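Long-range contacts in unknown protein (PDB 1R75), which is of unknown function, a single-chain, all-beta Leishmania major protein belonging to the DUF1935 family: residues 25-30 with 54-59; 79-84 with 111-116. All blocks are in the same frame, centred on the assembly; numbering follows the deposited sequence.

Contact 1. Residues 25-30 with 54-59; sequences GKPTVK and AFYNDS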
loop_
_atom_site.group_PDB
_atom_site.type_symbol
_atom_site.label_atom_id
_atom_site.label_comp_id
_atom_site.label_asym_id
_atom_site.label_seq_id
_atom_site.Cartn_x
_atom_site.Cartn_y
_atom_site.Cartn_z
ATOM N N GLY A 25 -13.493 -0.981 -9.055
ATOM C CA GLY A 25 -13.873 -0.482 -7.766
ATOM C C GLY A 25 -13.242 0.862 -7.594
ATOM O O GLY A 25 -12.738 1.414 -8.528
ATOM N N LYS A 26 -13.315 1.407 -6.384
ATOM C CA LYS A 26 -12.635 2.650 -6.093
ATOM C C LYS A 26 -12.077 2.638 -4.679
ATOM O O LYS A 26 -12.634 2.023 -3.807
ATOM C CB LYS A 26 -13.567 3.846 -6.236
ATOM C CG LYS A 26 -14.883 3.688 -5.594
ATOM C CD LYS A 26 -15.734 4.938 -5.836
ATOM C CE LYS A 26 -16.996 4.914 -4.976
ATOM N NZ LYS A 26 -17.455 6.303 -4.664
ATOM N N PRO A 27 -11.017 3.411 -4.479
ATOM C CA PRO A 27 -10.476 3.642 -3.143
ATOM C C PRO A 27 -11.493 4.283 -2.220
ATOM O O PRO A 27 -12.461 4.924 -2.695
ATOM C CB PRO A 27 -9.337 4.611 -3.394
ATOM C CG PRO A 27 -9.040 4.542 -4.790
ATOM C CD PRO A 27 -10.322 4.222 -5.498
ATOM N N THR A 28 -11.294 4.139 -0.908
ATOM C CA THR A 28 -12.268 4.698 0.020
ATOM C C THR A 28 -11.901 6.115 0.358
ATOM O O THR A 28 -12.660 6.806 1.050
ATOM C CB THR A 28 -12.326 3.883 1.274
ATOM O OG1 THR A 28 -10.992 3.683 1.790
ATOM C CG2 THR A 28 -12.859 2.504 0.938
ATOM N N VAL A 29 -10.719 6.540 -0.092
ATOM C CA VAL A 29 -10.271 7.893 0.143
ATOM C C VAL A 29 -9.761 8.501 -1.151
ATOM O O VAL A 29 -9.244 7.813 -2.034
ATOM C CB VAL A 29 -9.151 7.931 1.193
ATOM C CG1 VAL A 29 -9.683 7.502 2.539
ATOM C CG2 VAL A 29 -7.939 7.075 0.774
ATOM N N LYS A 30 -9.908 9.814 -1.249
ATOM C CA LYS A 30 -9.277 10.551 -2.328
ATOM C C LYS A 30 -8.185 11.314 -1.631
ATOM O O LYS A 30 -8.412 12.027 -0.637
ATOM C CB LYS A 30 -10.217 11.548 -3.047
ATOM C CG LYS A 30 -11.463 10.968 -3.672
ATOM C CD LYS A 30 -12.722 11.624 -3.059
ATOM C CE LYS A 30 -13.883 11.698 -4.036
ATOM N NZ LYS A 30 -15.075 12.240 -3.329
ATOM N N ALA A 54 -1.992 5.622 1.356
ATOM C CA ALA A 54 -2.792 4.453 1.296
ATOM C C ALA A 54 -2.550 3.705 -0.013
ATOM O O ALA A 54 -2.018 4.272 -0.951
ATOM C CB ALA A 54 -4.236 4.816 1.411
ATOM N N PHE A 55 -2.898 2.418 -0.023
ATOM C CA PHE A 55 -2.856 1.576 -1.217
ATOM C C PHE A 55 -4.246 1.065 -1.543
ATOM O O PHE A 55 -5.050 0.703 -0.648
ATOM C CB PHE A 55 -1.924 0.377 -0.975
ATOM C CG PHE A 55 -0.514 0.747 -0.928
ATOM C CD1 PHE A 55 0.135 1.204 -2.058
ATOM C CD2 PHE A 55 0.198 0.634 0.262
ATOM C CE1 PHE A 55 1.557 1.532 -1.994
ATOM C CE2 PHE A 55 1.556 0.934 0.327
ATOM C CZ PHE A 55 2.221 1.439 -0.812
ATOM N N TYR A 56 -4.540 1.048 -2.825
ATOM C CA TYR A 56 -5.780 0.504 -3.349
ATOM C C TYR A 56 -5.436 -0.604 -4.351
ATOM O O TYR A 56 -4.568 -0.414 -5.199
ATOM C CB TYR A 56 -6.647 1.631 -3.977
ATOM C CG TYR A 56 -7.777 1.086 -4.796
ATOM C CD1 TYR A 56 -8.838 0.420 -4.179
ATOM C CD2 TYR A 56 -7.778 1.187 -6.170
ATOM C CE1 TYR A 56 -9.850 -0.164 -4.925
ATOM C CE2 TYR A 56 -8.785 0.607 -6.934
ATOM C CZ TYR A 56 -9.819 -0.018 -6.306
ATOM O OH TYR A 56 -10.807 -0.589 -7.016
ATOM N N ASN A 57 -6.082 -1.750 -4.215
ATOM C CA ASN A 57 -5.885 -2.906 -5.063
ATOM C C ASN A 57 -7.147 -2.967 -5.983
ATOM O O ASN A 57 -8.259 -3.211 -5.502
ATOM C CB ASN A 57 -5.678 -4.115 -4.160
ATOM C CG ASN A 57 -5.633 -5.465 -4.943
ATOM O OD1 ASN A 57 -5.824 -5.534 -6.178
ATOM N ND2 ASN A 57 -5.393 -6.519 -4.209
ATOM N N ASP A 58 -6.953 -2.643 -7.279
ATOM C CA ASP A 58 -8.024 -2.693 -8.285
ATOM C C ASP A 58 -8.226 -4.096 -8.954
ATOM O O ASP A 58 -8.993 -4.246 -9.895
ATOM C CB ASP A 58 -7.739 -1.625 -9.330
ATOM C CG ASP A 58 -8.955 -1.280 -10.173
ATOM O OD1 ASP A 58 -10.086 -1.158 -9.634
ATOM O OD2 ASP A 58 -8.815 -1.114 -11.392
ATOM N N SER A 59 -7.562 -5.114 -8.448
ATOM C CA SER A 59 -7.837 -6.461 -8.851
ATOM C C SER A 59 -9.038 -7.046 -8.161
ATOM O O SER A 59 -9.243 -6.843 -6.992
ATOM C CB SER A 59 -6.646 -7.367 -8.545
ATOM O OG SER A 59 -6.934 -8.636 -9.062
#

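Contact 2. Residues 79-84 with 111-116; sequences LGDTTA and ETQMFV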
loop_
_atom_site.group_PDB
_atom_site.type_symbol
_atom_site.label_atom_id
_atom_site.label_comp_id
_atom_site.label_asym_id
_atom_site.label_seq_id
_atom_site.Cartn_x
_atom_site.Cartn_y
_atom_site.Cartn_z
ATOM N N LEU A 79 -0.106 3.088 9.855
ATOM C CA LEU A 79 -1.557 3.185 10.003
ATOM C C LEU A 79 -2.216 1.877 9.926
ATOM O O LEU A 79 -1.748 0.914 9.254
ATOM C CB LEU A 79 -2.129 4.077 8.899
ATOM C CG LEU A 79 -1.695 5.556 8.947
ATOM C CD1 LEU A 79 -2.468 6.378 7.879
ATOM C CD2 LEU A 79 -1.854 6.104 10.301
ATOM N N GLY A 80 -3.361 1.730 10.586
ATOM C CA GLY A 80 -4.219 0.608 10.245
ATOM C C GLY A 80 -3.645 -0.740 10.635
ATOM O O GLY A 80 -3.148 -0.903 11.759
ATOM N N ASP A 81 -3.657 -1.663 9.686
ATOM C CA ASP A 81 -3.105 -2.971 9.851
ATOM C C ASP A 81 -1.677 -3.036 9.386
ATOM O O ASP A 81 -1.139 -4.123 9.363
ATOM C CB ASP A 81 -3.904 -3.984 9.068
ATOM C CG ASP A 81 -5.325 -4.160 9.620
ATOM O OD1 ASP A 81 -5.476 -4.121 10.838
ATOM O OD2 ASP A 81 -6.277 -4.312 8.867
ATOM N N THR A 82 -1.030 -1.914 9.042
ATOM C CA THR A 82 0.402 -1.943 8.621
ATOM C C THR A 82 1.300 -2.362 9.788
ATOM O O THR A 82 1.089 -1.952 10.937
ATOM C CB THR A 82 0.768 -0.574 8.124
ATOM O OG1 THR A 82 -0.102 -0.275 7.047
ATOM C CG2 THR A 82 2.219 -0.466 7.642
ATOM N N THR A 83 2.293 -3.184 9.509
ATOM C CA THR A 83 3.305 -3.523 10.535
ATOM C C THR A 83 4.571 -2.823 10.160
ATOM O O THR A 83 4.890 -2.676 8.957
ATOM C CB THR A 83 3.473 -5.032 10.619
ATOM O OG1 THR A 83 3.631 -5.519 9.306
ATOM C CG2 THR A 83 2.183 -5.693 10.871
ATOM N N ALA A 84 5.277 -2.299 11.165
ATOM C CA ALA A 84 6.471 -1.520 10.920
ATOM C C ALA A 84 7.556 -1.993 11.867
ATOM O O ALA A 84 7.247 -2.373 13.039
ATOM C CB ALA A 84 6.185 -0.107 11.141
ATOM N N GLU A 111 -9.767 -3.520 -2.015
ATOM C CA GLU A 111 -9.617 -2.911 -0.751
ATOM C C GLU A 111 -8.715 -1.729 -0.800
ATOM O O GLU A 111 -7.792 -1.678 -1.586
ATOM C CB GLU A 111 -9.013 -3.942 0.191
ATOM C CG GLU A 111 -9.196 -3.774 1.647
ATOM C CD GLU A 111 -8.679 -5.020 2.400
ATOM O OE1 GLU A 111 -7.434 -5.301 2.343
ATOM O OE2 GLU A 111 -9.544 -5.749 3.017
ATOM N N THR A 112 -8.969 -0.772 0.086
ATOM C CA THR A 112 -8.039 0.320 0.422
ATOM C C THR A 112 -7.401 0.049 1.810
ATOM O O THR A 112 -8.143 -0.225 2.764
ATOM C CB THR A 112 -8.778 1.671 0.456
ATOM O OG1 THR A 112 -9.396 1.945 -0.818
ATOM C CG2 THR A 112 -7.839 2.875 0.549
ATOM N N GLN A 113 -6.074 0.017 1.918
ATOM C CA GLN A 113 -5.351 -0.066 3.174
ATOM C C GLN A 113 -4.631 1.256 3.427
ATOM O O GLN A 113 -3.743 1.626 2.657
ATOM C CB GLN A 113 -4.380 -1.286 3.171
ATOM C CG GLN A 113 -5.111 -2.577 3.281
ATOM C CD GLN A 113 -5.420 -2.914 4.774
ATOM O OE1 GLN A 113 -5.658 -2.033 5.581
ATOM N NE2 GLN A 113 -5.345 -4.157 5.119
ATOM N N MET A 114 -4.916 1.923 4.567
ATOM C CA MET A 114 -4.041 2.989 5.096
ATOM C C MET A 114 -2.659 2.361 5.417
ATOM O O MET A 114 -2.555 1.245 5.894
ATOM C CB MET A 114 -4.670 3.578 6.383
ATOM C CG MET A 114 -5.968 4.261 6.095
ATOM S SD MET A 114 -5.647 5.759 5.004
ATOM C CE MET A 114 -6.804 5.259 4.148
ATOM N N PHE A 115 -1.612 3.097 5.085
ATOM C CA PHE A 115 -0.279 2.621 5.177
ATOM C C PHE A 115 0.553 3.370 6.175
ATOM O O PHE A 115 0.990 2.796 7.255
ATOM C CB PHE A 115 0.286 2.647 3.765
ATOM C CG PHE A 115 1.626 1.958 3.645
ATOM C CD1 PHE A 115 1.777 0.672 4.082
ATOM C CD2 PHE A 115 2.753 2.624 3.054
ATOM C CE1 PHE A 115 3.014 0.006 3.943
ATOM C CE2 PHE A 115 3.983 1.973 2.995
ATOM C CZ PHE A 115 4.083 0.655 3.410
ATOM N N VAL A 116 0.914 4.649 5.883
ATOM C CA VAL A 116 1.757 5.438 6.782
ATOM C C VAL A 116 1.307 6.871 6.802
ATOM O O VAL A 116 0.622 7.377 5.919
ATOM C CB VAL A 116 3.276 5.413 6.405
ATOM C CG1 VAL A 116 3.773 4.089 6.483
ATOM C CG2 VAL A 116 3.501 5.988 5.006
HETATM O O HOH W 1 -4.247 -0.650 7.042
HETATM O O HOH W 2 -4.585 -6.415 6.771
#

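Contact 1. Residues 25-30 with 54-59
Pro-27 lies over one face of the Tyr-56 ring, and this CH-pi packing is the tight part of the contact. Pro-27 CD sits 4.0 Å from the centroid of the Tyr-56 ring and only 9° off its normal, while Pro-27 CG comes to 3.7 Å from Tyr-56 CG. The proline and tyrosine side chains cross at about a right angle. Tyr-56 CG stands anti to its backbone N (chi1 167°), on the side of strand 52-57 that the loop 25-30 passes, in nearly the reverse direction (169°). Lys-26 C continues the cover over the same face, 3.6 Å from Tyr-56 CE1; Phe-22 meets the ring edge-to-face. Packing thins toward Val-29, whose CG2 is 4.4 Å from Ala-54 CB, and on the solvent side Lys-26 is exposed, its CB pointing away from the strand. Segment 25-30 forms no regular strand, and its closest apolar approach is made by a proline ring. The chemistry therefore implies a loop laid on the sheet by ring-face packing, not added to it as another strand.

Contact 2. Residues 79-84 with 111-116
Leu-79 N donates to Phe-115 O at 2.8 Å and an N-H...O angle of 169°, with the donor 52° out of the carbonyl plane, and from there residues 79-82 fold into a type II' beta turn beside strand 112-117. The turn closes on Leu-79 O, which takes two donors: the backbone N of Thr-82 at 2.9 Å and Thr-82 OG1 at 3.0 Å, the latter within the carbonyl plane. Thr-82 OG1 lies anti to its own carbonyl carbon, an orientation that also brings it to 3.1 Å from Met-114 O. The methyl branch, CG2, reaches CD1 and CE1 of the Phe-115 ring, and the two side chains cross at about a right angle.

Strand 112-117 is irregular at this point: Phe-115 and Val-116 both face Trp-53 of the neighbouring strand 52-57, a classic beta bulge, and the helical-range psi of Phe-115 fits it. CB of Phe-115 points away from 79-84, and its ring lies between the two antiparallel sheets, where Val-68, Phe-70, Cys-103 and Val-105 touch it, while CD1 and CE1 still meet Thr-82.

On the other flank of the strand, Leu-79 CB meets Met-114 CB at 3.6 Å, and Leu-79 CD1 rests near the same CB and Val-116 O. Beyond its CB the methionine bends off at chi2.

Water mediates the more polar side. One molecule accepts from Asp-81 N and donates to Met-114 O (2.8 Å) and to Gln-113 OE1; a second joins Asp-81 OD2 to Gln-113 NE2 by two weak bonds. The carboxylate and amide planes stand 88° apart, and Asp-81 OD2, at 3.9 Å from Gln-113 NE2, makes no direct hydrogen bond to it; that amide nitrogen is bonded to Asp-106 O.

From the N terminus, the chain first runs as the loop 25-30, then forms strands 33-36 and 42-47 before strand 52-57 returns beneath that loop, closing contact 1. Strands 62-71 and 75-78 follow, and the turn 79-82 leads from the edge of the five-strand sheet to the four-strand sheet. After strands 83-86 and 100-107, strand 112-117 returns to the first sheet and closes contact 2. The closures are in series, neither nested nor crossed, but meet in space: strands 52-57 and 112-117 are antiparallel neighbours, and Thr-28 N bonds to Thr-112 OG1. Contact 1 lays the N-terminal loop on part of the five-strand sheet, whereas contact 2 ties that sheet to the connection between sheets.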